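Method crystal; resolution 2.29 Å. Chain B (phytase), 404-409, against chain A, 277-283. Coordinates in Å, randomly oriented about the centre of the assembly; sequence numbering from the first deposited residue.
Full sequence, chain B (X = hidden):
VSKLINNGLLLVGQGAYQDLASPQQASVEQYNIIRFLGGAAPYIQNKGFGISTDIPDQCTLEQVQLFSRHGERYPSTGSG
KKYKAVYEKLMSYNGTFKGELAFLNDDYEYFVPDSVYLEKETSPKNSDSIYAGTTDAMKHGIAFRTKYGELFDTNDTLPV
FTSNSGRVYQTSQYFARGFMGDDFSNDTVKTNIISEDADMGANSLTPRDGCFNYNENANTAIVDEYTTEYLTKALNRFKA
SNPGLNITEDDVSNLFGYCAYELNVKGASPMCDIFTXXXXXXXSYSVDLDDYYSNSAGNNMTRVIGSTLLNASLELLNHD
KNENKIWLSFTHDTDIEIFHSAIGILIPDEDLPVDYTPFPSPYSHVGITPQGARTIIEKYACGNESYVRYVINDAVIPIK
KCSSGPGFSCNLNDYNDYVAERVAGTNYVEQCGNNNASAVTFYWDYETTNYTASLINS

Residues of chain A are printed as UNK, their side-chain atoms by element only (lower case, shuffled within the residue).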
ATOM      1  N   SER B 404      31.065   8.351  -7.994  1.00 23.48           N
ATOM      2  CA  SER B 404      31.967   7.332  -7.421  1.00 23.78           C
ATOM      3  C   SER B 404      32.055   7.360  -5.922  1.00 23.51           C
ATOM      4  O   SER B 404      32.610   6.420  -5.336  1.00 24.77           O
ATOM      5  CB  SER B 404      33.406   7.553  -7.868  1.00 23.90           C
ATOM      6  OG  SER B 404      33.582   6.967  -9.114  1.00 26.88           O
ATOM      7  N   GLY B 405      31.612   8.447  -5.303  1.00 21.66           N
ATOM      8  CA  GLY B 405      31.810   8.588  -3.888  1.00 22.67           C
ATOM      9  C   GLY B 405      30.705   7.850  -3.170  1.00 23.13           C
ATOM     10  O   GLY B 405      29.804   7.349  -3.814  1.00 23.45           O
ATOM     11  N   PRO B 406      30.757   7.773  -1.845  1.00 23.69           N
ATOM     12  CA  PRO B 406      29.697   7.064  -1.108  1.00 23.73           C
ATOM     13  C   PRO B 406      28.328   7.705  -1.415  1.00 23.86           C
ATOM     14  O   PRO B 406      28.243   8.925  -1.516  1.00 23.72           O
ATOM     15  CB  PRO B 406      30.098   7.254   0.349  1.00 23.10           C
ATOM     16  CG  PRO B 406      31.598   7.518   0.264  1.00 24.03           C
ATOM     17  CD  PRO B 406      31.784   8.357  -0.959  1.00 23.39           C
ATOM     18  N   GLY B 407      27.300   6.866  -1.586  1.00 23.77           N
ATOM     19  CA  GLY B 407      25.929   7.274  -1.936  1.00 23.40           C
ATOM     20  C   GLY B 407      25.845   7.851  -3.348  1.00 23.24           C
ATOM     21  O   GLY B 407      24.959   8.667  -3.653  1.00 23.87           O
ATOM     22  N   PHE B 408      26.788   7.434  -4.195  1.00 22.24           N
ATOM     23  CA  PHE B 408      26.907   7.881  -5.588  1.00 21.19           C
ATOM     24  C   PHE B 408      27.101   9.356  -5.684  1.00 21.17           C
ATOM     25  O   PHE B 408      26.498  10.039  -6.536  1.00 19.97           O
ATOM     26  CB  PHE B 408      25.721   7.436  -6.426  1.00 20.53           C
ATOM     27  CG  PHE B 408      25.669   5.982  -6.598  1.00 20.18           C
ATOM     28  CD1 PHE B 408      26.562   5.345  -7.467  1.00 18.40           C
ATOM     29  CD2 PHE B 408      24.759   5.219  -5.864  1.00 19.05           C
ATOM     30  CE1 PHE B 408      26.536   3.940  -7.602  1.00 18.87           C
ATOM     31  CE2 PHE B 408      24.736   3.841  -5.994  1.00 18.71           C
ATOM     32  CZ  PHE B 408      25.612   3.199  -6.882  1.00 18.00           C
ATOM     33  N   SER B 409      27.986   9.820  -4.806  1.00 21.27           N
ATOM     34  CA  SER B 409      28.319  11.210  -4.677  1.00 21.60           C
ATOM     35  C   SER B 409      29.540  11.586  -5.495  1.00 22.11           C
ATOM     36  O   SER B 409      30.214  10.755  -6.098  1.00 22.18           O
ATOM     37  CB  SER B 409      28.557  11.541  -3.210  1.00 21.09           C
ATOM     38  OG  SER B 409      29.520  10.652  -2.746  1.00 21.63           O
TER
ATOM     39  N   UNK A 277      22.155  -0.574  -0.550  1.00 18.22           N
ATOM     40  CA  UNK A 277      21.546  -0.216  -1.836  1.00 18.41           C
ATOM     41  C   UNK A 277      22.604   0.100  -2.882  1.00 18.48           C
ATOM     42  O   UNK A 277      22.513  -0.302  -4.041  1.00 17.79           O
ATOM     43  c   UNK A 277      19.348   0.642  -0.948  1.00 18.48           C
ATOM     44  n   UNK A 277      18.245   1.277  -1.339  1.00 18.06           N
ATOM     45  o   UNK A 277      19.352  -0.219  -0.055  1.00 17.75           O
ATOM     46  c   UNK A 277      20.616   0.994  -1.668  1.00 18.21           C
ATOM     47  N   UNK A 278      23.633   0.809  -2.449  1.00 18.73           N
ATOM     48  CA  UNK A 278      24.680   1.228  -3.353  1.00 22.14           C
ATOM     49  C   UNK A 278      25.431   0.011  -3.949  1.00 20.04           C
ATOM     50  O   UNK A 278      25.827   0.042  -5.089  1.00 20.86           O
ATOM     51  c   UNK A 278      27.708   3.553  -2.583  1.00 23.00           C
ATOM     52  o   UNK A 278      27.546   3.819  -1.358  1.00 31.62           O
ATOM     53  c   UNK A 278      25.563   2.230  -2.628  1.00 20.35           C
ATOM     54  c   UNK A 278      26.960   2.383  -3.192  1.00 26.31           C
ATOM     55  o   UNK A 278      28.452   4.209  -3.349  1.00 34.34           O
ATOM     56  N   UNK A 279      25.555  -1.081  -3.197  1.00 19.95           N
ATOM     57  CA  UNK A 279      26.186  -2.282  -3.706  1.00 19.50           C
ATOM     58  C   UNK A 279      25.269  -3.008  -4.661  1.00 19.48           C
ATOM     59  O   UNK A 279      25.722  -3.442  -5.715  1.00 20.23           O
ATOM     60  o   UNK A 279      27.032  -3.633   0.251  1.00 21.38           O
ATOM     61  c   UNK A 279      27.810  -2.591  -1.823  1.00 19.69           C
ATOM     62  c   UNK A 279      26.632  -3.187  -2.556  1.00 20.00           C
ATOM     63  c   UNK A 279      27.934  -2.963  -0.353  1.00 23.32           C
ATOM     64  o   UNK A 279      28.970  -2.523   0.224  1.00 26.18           O
ATOM     65  N   UNK A 280      23.991  -3.137  -4.312  1.00 18.23           N
ATOM     66  CA  UNK A 280      23.024  -3.739  -5.212  1.00 17.86           C
ATOM     67  C   UNK A 280      22.983  -3.014  -6.536  1.00 17.99           C
ATOM     68  O   UNK A 280      22.900  -3.636  -7.596  1.00 18.92           O
ATOM     69  c   UNK A 280      21.321  -4.658  -3.580  1.00 16.18           C
ATOM     70  c   UNK A 280      20.719  -5.169  -1.303  1.00 17.31           C
ATOM     71  c   UNK A 280      21.607  -3.657  -4.625  1.00 17.94           C
ATOM     72  c   UNK A 280      21.311  -6.011  -3.883  1.00 17.76           C
ATOM     73  c   UNK A 280      20.734  -6.542  -1.599  1.00 17.42           C
ATOM     74  c   UNK A 280      20.998  -4.248  -2.295  1.00 16.23           C
ATOM     75  c   UNK A 280      21.021  -6.969  -2.885  1.00 16.99           C
ATOM     76  N   UNK A 281      23.002  -1.685  -6.493  1.00 17.98           N
ATOM     77  CA  UNK A 281      22.899  -0.899  -7.724  1.00 17.57           C
ATOM     78  C   UNK A 281      24.112  -1.117  -8.652  1.00 18.03           C
ATOM     79  O   UNK A 281      23.979  -1.173  -9.892  1.00 18.04           O
ATOM     80  c   UNK A 281      23.005   1.477  -8.505  1.00 16.68           C
ATOM     81  c   UNK A 281      21.081   2.159  -6.073  1.00 17.59           C
ATOM     82  c   UNK A 281      22.698   0.586  -7.350  1.00 17.52           C
ATOM     83  c   UNK A 281      21.277   0.806  -6.809  1.00 16.97           C
ATOM     84  N   UNK A 282      25.296  -1.261  -8.059  1.00 18.38           N
ATOM     85  CA  UNK A 282      26.495  -1.515  -8.856  1.00 19.06           C
ATOM     86  C   UNK A 282      26.498  -2.952  -9.330  1.00 19.39           C
ATOM     87  O   UNK A 282      26.803  -3.236 -10.487  1.00 19.51           O
ATOM     88  n   UNK A 282      30.133   0.934  -7.190  1.00 19.87           N
ATOM     89  c   UNK A 282      28.926   0.568  -6.820  1.00 21.27           C
ATOM     90  c   UNK A 282      27.957   0.252  -7.914  1.00 20.56           C
ATOM     91  o   UNK A 282      28.578   0.484  -5.637  1.00 26.12           O
ATOM     92  c   UNK A 282      27.756  -1.211  -8.062  1.00 19.39           C
ATOM     93  N   UNK A 283      26.129  -3.869  -8.432  1.00 19.78           N
ATOM     94  CA  UNK A 283      25.921  -5.226  -8.869  1.00 19.66           C
ATOM     95  C   UNK A 283      24.965  -5.270 -10.068  1.00 20.17           C
ATOM     96  O   UNK A 283      25.269  -5.909 -11.083  1.00 20.20           O
ATOM     97  o   UNK A 283      24.240 -11.310  -9.821  1.00 18.01           O
ATOM     98  c   UNK A 283      25.378  -6.124  -7.775  1.00 18.46           C
ATOM     99  c   UNK A 283      24.510 -10.058  -9.343  1.00 17.58           C
ATOM    100  c   UNK A 283      23.463  -9.141  -9.119  1.00 15.79           C
ATOM    101  c   UNK A 283      26.087  -8.440  -8.568  1.00 16.65           C
ATOM    102  c   UNK A 283      25.062  -7.511  -8.336  1.00 17.37           C
ATOM    103  c   UNK A 283      23.753  -7.883  -8.628  1.00 14.83           C
ATOM    104  c   UNK A 283      25.821  -9.711  -9.062  1.00 16.12           C
TER

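Position 277 of chain A opens the helical stretch with four side-chain atoms: two carbons, the second carrying one oxygen and one nitrogen. The nearest approach of the position 277 side chain to the loop is 6.6 Å, from its CB to CE2 of Phe408(B), and the end leads away. The residue is Asn277(A).

Position 278 points its CA-to-CB bond toward chain B and carries three carbons in an unbranched chain, the third bearing two oxygens. One of these oxygens lies 3.1 Å from the backbone N of Gly407(B). An acid with three side-chain carbons is glutamate, Glu278(A). Its chi1 and chi2 are both t, so the chain is extended and delivers the carboxylate to the loop.

Position 279 has the same composition, three carbons and two oxygens on the last, but points away and touches nothing on the loop; it is Glu279(A), whose carboxylate is hydrogen-bonded elsewhere in the structure. At position 280 one carbon leads to a ring of six carbons without a heteroatom. The ring is out of reach of chain B, and the residue is Phe280(A).

Position 281 shows four carbons, forked at the first, with one arm two carbons long. The shorter arm lies 3.5 Å from CZ of Phe408(B). A beta-branched side chain made of carbon alone, with unequal arms, is isoleucine: Ile281(A), and the contacting atom is CG2.

At position 282 the side chain has three carbons, the third bearing one oxygen and one nitrogen, and its second carbon lies at the edge of the Phe408(B) ring, 3.9 Å from CZ. This is Gln282(A), and the contacting atom is CG. Position 283, out of reach of the loop, carries one carbon and a six-carbon ring bearing an oxygen; this is Tyr283(A).

The contact joins a polar anchor to an aromatic contact. The N of Gly407(B) donates a hydrogen bond to OE1 of Glu278(A) at 3.1 Å, and the N-H...O angle of 171° makes it nearly linear. Gly407(B) has a positive phi, a conformation that favours glycine. The loop is braced internally by paired backbone hydrogen bonds between Gly405(B) and Ser409(B), and by a very short one from OG of Ser409(B) to O of Pro406(B), 2.5 Å. Beside the anchor, Phe408(B) brings the end of its ring to the helix, where CZ meets O of Glu278(A) at 3.6 Å as well as the side chains of Ile281(A) and Gln282(A). Ile281(A) and Gln282(A) lie about one helical turn on from Glu278(A), so a single ring reaches all three, and Phe408(B) supplies most of the area buried on the loop.

Chain A, residues 277-283: NEEFIQY
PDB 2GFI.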